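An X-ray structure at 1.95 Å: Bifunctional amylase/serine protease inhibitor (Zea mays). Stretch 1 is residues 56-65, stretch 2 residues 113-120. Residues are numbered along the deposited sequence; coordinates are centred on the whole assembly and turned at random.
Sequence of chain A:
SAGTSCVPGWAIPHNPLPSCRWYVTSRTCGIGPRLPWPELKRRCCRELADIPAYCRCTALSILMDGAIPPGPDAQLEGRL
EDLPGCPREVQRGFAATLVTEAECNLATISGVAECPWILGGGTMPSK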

# COMPACT_ATOMS: atom_id res chain seq x y z
N ARG A 56 6.56 -1.73 7.34
CA ARG A 56 5.65 -2.24 6.33
C ARG A 56 4.19 -1.87 6.53
O ARG A 56 3.53 -1.42 5.59
N CYS A 57 3.68 -1.98 7.74
CA CYS A 57 2.26 -1.62 7.97
C CYS A 57 2.01 -0.12 7.78
O CYS A 57 0.95 0.32 7.33
N THR A 58 2.99 0.66 8.17
CA THR A 58 2.86 2.09 8.02
C THR A 58 2.82 2.43 6.53
O THR A 58 2.01 3.24 6.09
N ALA A 59 3.68 1.81 5.74
CA ALA A 59 3.69 2.07 4.31
C ALA A 59 2.27 1.77 3.79
O ALA A 59 1.68 2.59 3.11
N LEU A 60 1.74 0.59 4.15
CA LEU A 60 0.39 0.18 3.75
C LEU A 60 -0.62 1.25 4.13
O LEU A 60 -1.48 1.70 3.34
N SER A 61 -0.52 1.68 5.38
CA SER A 61 -1.41 2.71 5.85
C SER A 61 -1.28 4.03 5.04
O SER A 61 -2.25 4.70 4.71
N ILE A 62 -0.07 4.41 4.70
CA ILE A 62 0.07 5.64 3.94
C ILE A 62 -0.59 5.42 2.59
O ILE A 62 -1.29 6.27 2.08
N LEU A 63 -0.40 4.26 2.01
CA LEU A 63 -1.01 4.00 0.74
C LEU A 63 -2.52 4.01 0.87
O LEU A 63 -3.19 4.60 0.03
N MET A 64 -3.08 3.42 1.93
CA MET A 64 -4.54 3.40 2.02
C MET A 64 -5.15 4.77 2.27
O MET A 64 -6.05 5.25 1.56
N ASP A 65 -4.65 5.42 3.31
CA ASP A 65 -5.20 6.71 3.71
C ASP A 65 -4.37 7.97 3.55
O ASP A 65 -4.87 9.06 3.79
N ALA A 113 3.09 -12.06 9.51
CA ALA A 113 2.48 -11.46 8.33
C ALA A 113 1.13 -10.83 8.56
O ALA A 113 0.14 -11.23 7.98
N GLU A 114 1.06 -9.84 9.42
CA GLU A 114 -0.20 -9.18 9.58
C GLU A 114 -0.04 -7.83 10.19
O GLU A 114 0.91 -7.60 10.96
N CYS A 115 -0.99 -6.96 9.83
CA CYS A 115 -1.08 -5.56 10.25
C CYS A 115 -2.42 -5.35 10.92
O CYS A 115 -3.35 -4.82 10.33
N PRO A 116 -2.51 -5.74 12.18
CA PRO A 116 -3.71 -5.66 13.04
C PRO A 116 -4.44 -4.32 13.24
O PRO A 116 -5.64 -4.28 13.53
N TRP A 117 -3.74 -3.21 13.06
CA TRP A 117 -4.37 -1.93 13.30
C TRP A 117 -4.68 -1.17 12.03
O TRP A 117 -5.51 -0.27 12.04
N ILE A 118 -4.00 -1.54 10.95
CA ILE A 118 -4.12 -0.91 9.64
C ILE A 118 -5.52 -0.52 9.24
O ILE A 118 -5.87 0.65 9.24
N LEU A 119 -6.33 -1.52 8.92
CA LEU A 119 -7.68 -1.27 8.47
C LEU A 119 -8.58 -0.56 9.47
O LEU A 119 -8.87 -1.09 10.54
N GLY A 120 -9.04 0.63 9.11
CA GLY A 120 -9.90 1.37 10.02
C GLY A 120 -9.28 1.74 11.37
O GLY A 120 -8.08 1.48 11.61

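Stretch 1 is a helix, and the turns facing stretch 2 carry Cys57, Leu60, Ser61 and Met64, whose CA-to-CB bonds all point toward it. Stretch 2 has no regular secondary structure. It answers with Cys115 and Ile118, which also point toward the helix.

The covalent link is a disulfide. Cys57 SG and Cys115 SG lie 2.0 Å apart, with chi3 at -92°. Both cysteines are m rotamers. The bond ties the loop to the start of the helical stretch; Cys57 CA and Cys115 CA are 5.6 Å apart. Leu60 packs beside it, with Leu60 CD1 4.3 Å from Cys115 SG; its chi1 is -91°, between wells, and its chi2 is t.

The apolar contacts centre on Ile118, which is buried and adopts m at both chi1 and chi2. Ile118 CG1 lies 4.0 Å from Cys57 CB and 4.4 Å from Leu60 CB. Ile118 CD1 comes within 3.3 Å of Ser61 CB, unusually short for two carbons. Met64 (m, t, p) closes the far end: Met64 SD is 3.1 Å from Ile118 CG2, also unusually short, and Met64 CE is 4.2 Å from Leu119 CD1. Leu119 itself points away and is poorly ordered.

Apart from these, Ile118 CD1 lies 3.0 Å from the backbone atom Cys57 O, an unusually short non-bonded approach.

Trp117 is the aromatic contributor. Its CA-to-CB bond runs sideways, but with chi1 in p the ring comes nearer the helix. Trp117 NE1 lies 3.9 Å from Cys57 CB, and Trp117 CH2 lies 3.8 Å from Ser61 OG; both approaches are oblique. Thr58 OG1 sits at the ring edge, 4.3 Å from Trp117 CZ2. High B factors make this ring position less certain.

No direct hydrogen bond joins the stretches. Water 1 supplies the polar bridge. The O of water 1 accepts from Ser61 OG at 2.7 Å, the serine being a t rotamer. The same water O donates to Asp65 OD2 at 2.9 Å and to the backbone Ile118 O at 3.0 Å.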

# COMPACT_ATOMS: atom_id res chain seq x y z
CB ARG A 56 5.88 -3.73 6.14
CG ARG A 56 7.04 -3.98 5.20
CD ARG A 56 7.62 -5.36 5.31
NE ARG A 56 8.94 -5.52 4.67
CZ ARG A 56 9.71 -6.60 4.84
NH1 ARG A 56 9.28 -7.58 5.61
NH2 ARG A 56 10.89 -6.70 4.27
CB CYS A 57 1.83 -2.04 9.38
SG CYS A 57 1.78 -3.83 9.75
CB THR A 58 4.04 2.74 8.71
OG1 THR A 58 4.00 2.40 10.10
CG2 THR A 58 3.99 4.26 8.61
CB ALA A 59 4.68 1.18 3.69
CB LEU A 60 -0.01 -1.09 4.49
CG LEU A 60 0.31 -2.40 3.82
CD1 LEU A 60 -0.60 -3.53 4.32
CD2 LEU A 60 0.15 -2.17 2.34
CB SER A 61 -1.13 2.95 7.31
OG SER A 61 -1.98 3.96 7.80
CB ILE A 62 1.55 5.97 3.81
CG1 ILE A 62 2.02 6.51 5.17
CG2 ILE A 62 1.80 6.96 2.63
CD1 ILE A 62 3.51 6.79 5.31
CB LEU A 63 -0.52 2.66 0.17
CG LEU A 63 -1.27 2.26 -1.11
CD1 LEU A 63 -0.64 3.07 -2.28
CD2 LEU A 63 -1.24 0.72 -1.38
CB MET A 64 -4.98 2.50 3.17
CG MET A 64 -4.78 1.02 2.97
SD MET A 64 -4.85 0.06 4.58
CE MET A 64 -6.55 0.42 5.16
CB ASP A 65 -5.70 6.55 5.14
CG ASP A 65 -6.46 5.25 5.31
OD1 ASP A 65 -7.15 4.86 4.34
OD2 ASP A 65 -6.36 4.59 6.36
CB ALA A 113 2.37 -12.49 7.21
CB GLU A 114 -1.14 -10.00 10.44
CG GLU A 114 -1.09 -9.58 11.89
CD GLU A 114 -1.60 -10.67 12.79
OE1 GLU A 114 -2.12 -11.67 12.23
OE2 GLU A 114 -1.49 -10.54 14.03
CB CYS A 115 -0.99 -4.65 9.03
SG CYS A 115 0.66 -4.67 8.29
CB PRO A 116 -3.23 -6.26 14.37
CG PRO A 116 -1.71 -6.25 14.31
CD PRO A 116 -1.34 -6.32 12.86
CB TRP A 117 -3.44 -1.08 14.17
CG TRP A 117 -2.17 -0.76 13.44
CD1 TRP A 117 -1.02 -1.52 13.38
CD2 TRP A 117 -1.90 0.43 12.68
NE1 TRP A 117 -0.06 -0.88 12.63
CE2 TRP A 117 -0.57 0.32 12.19
CE3 TRP A 117 -2.65 1.58 12.36
CZ2 TRP A 117 0.03 1.31 11.40
CZ3 TRP A 117 -2.06 2.57 11.58
CH2 TRP A 117 -0.73 2.43 11.10
CB ILE A 118 -3.48 -1.81 8.53
CG1 ILE A 118 -2.00 -1.51 8.44
CG2 ILE A 118 -4.07 -1.52 7.16
CD1 ILE A 118 -1.71 -0.06 8.64
CB LEU A 119 -8.32 -2.59 8.05
CG LEU A 119 -9.51 -2.34 7.14
CD1 LEU A 119 -9.20 -2.83 5.73
CD2 LEU A 119 -10.73 -3.02 7.74
O HOH W 1 -4.47 2.91 7.83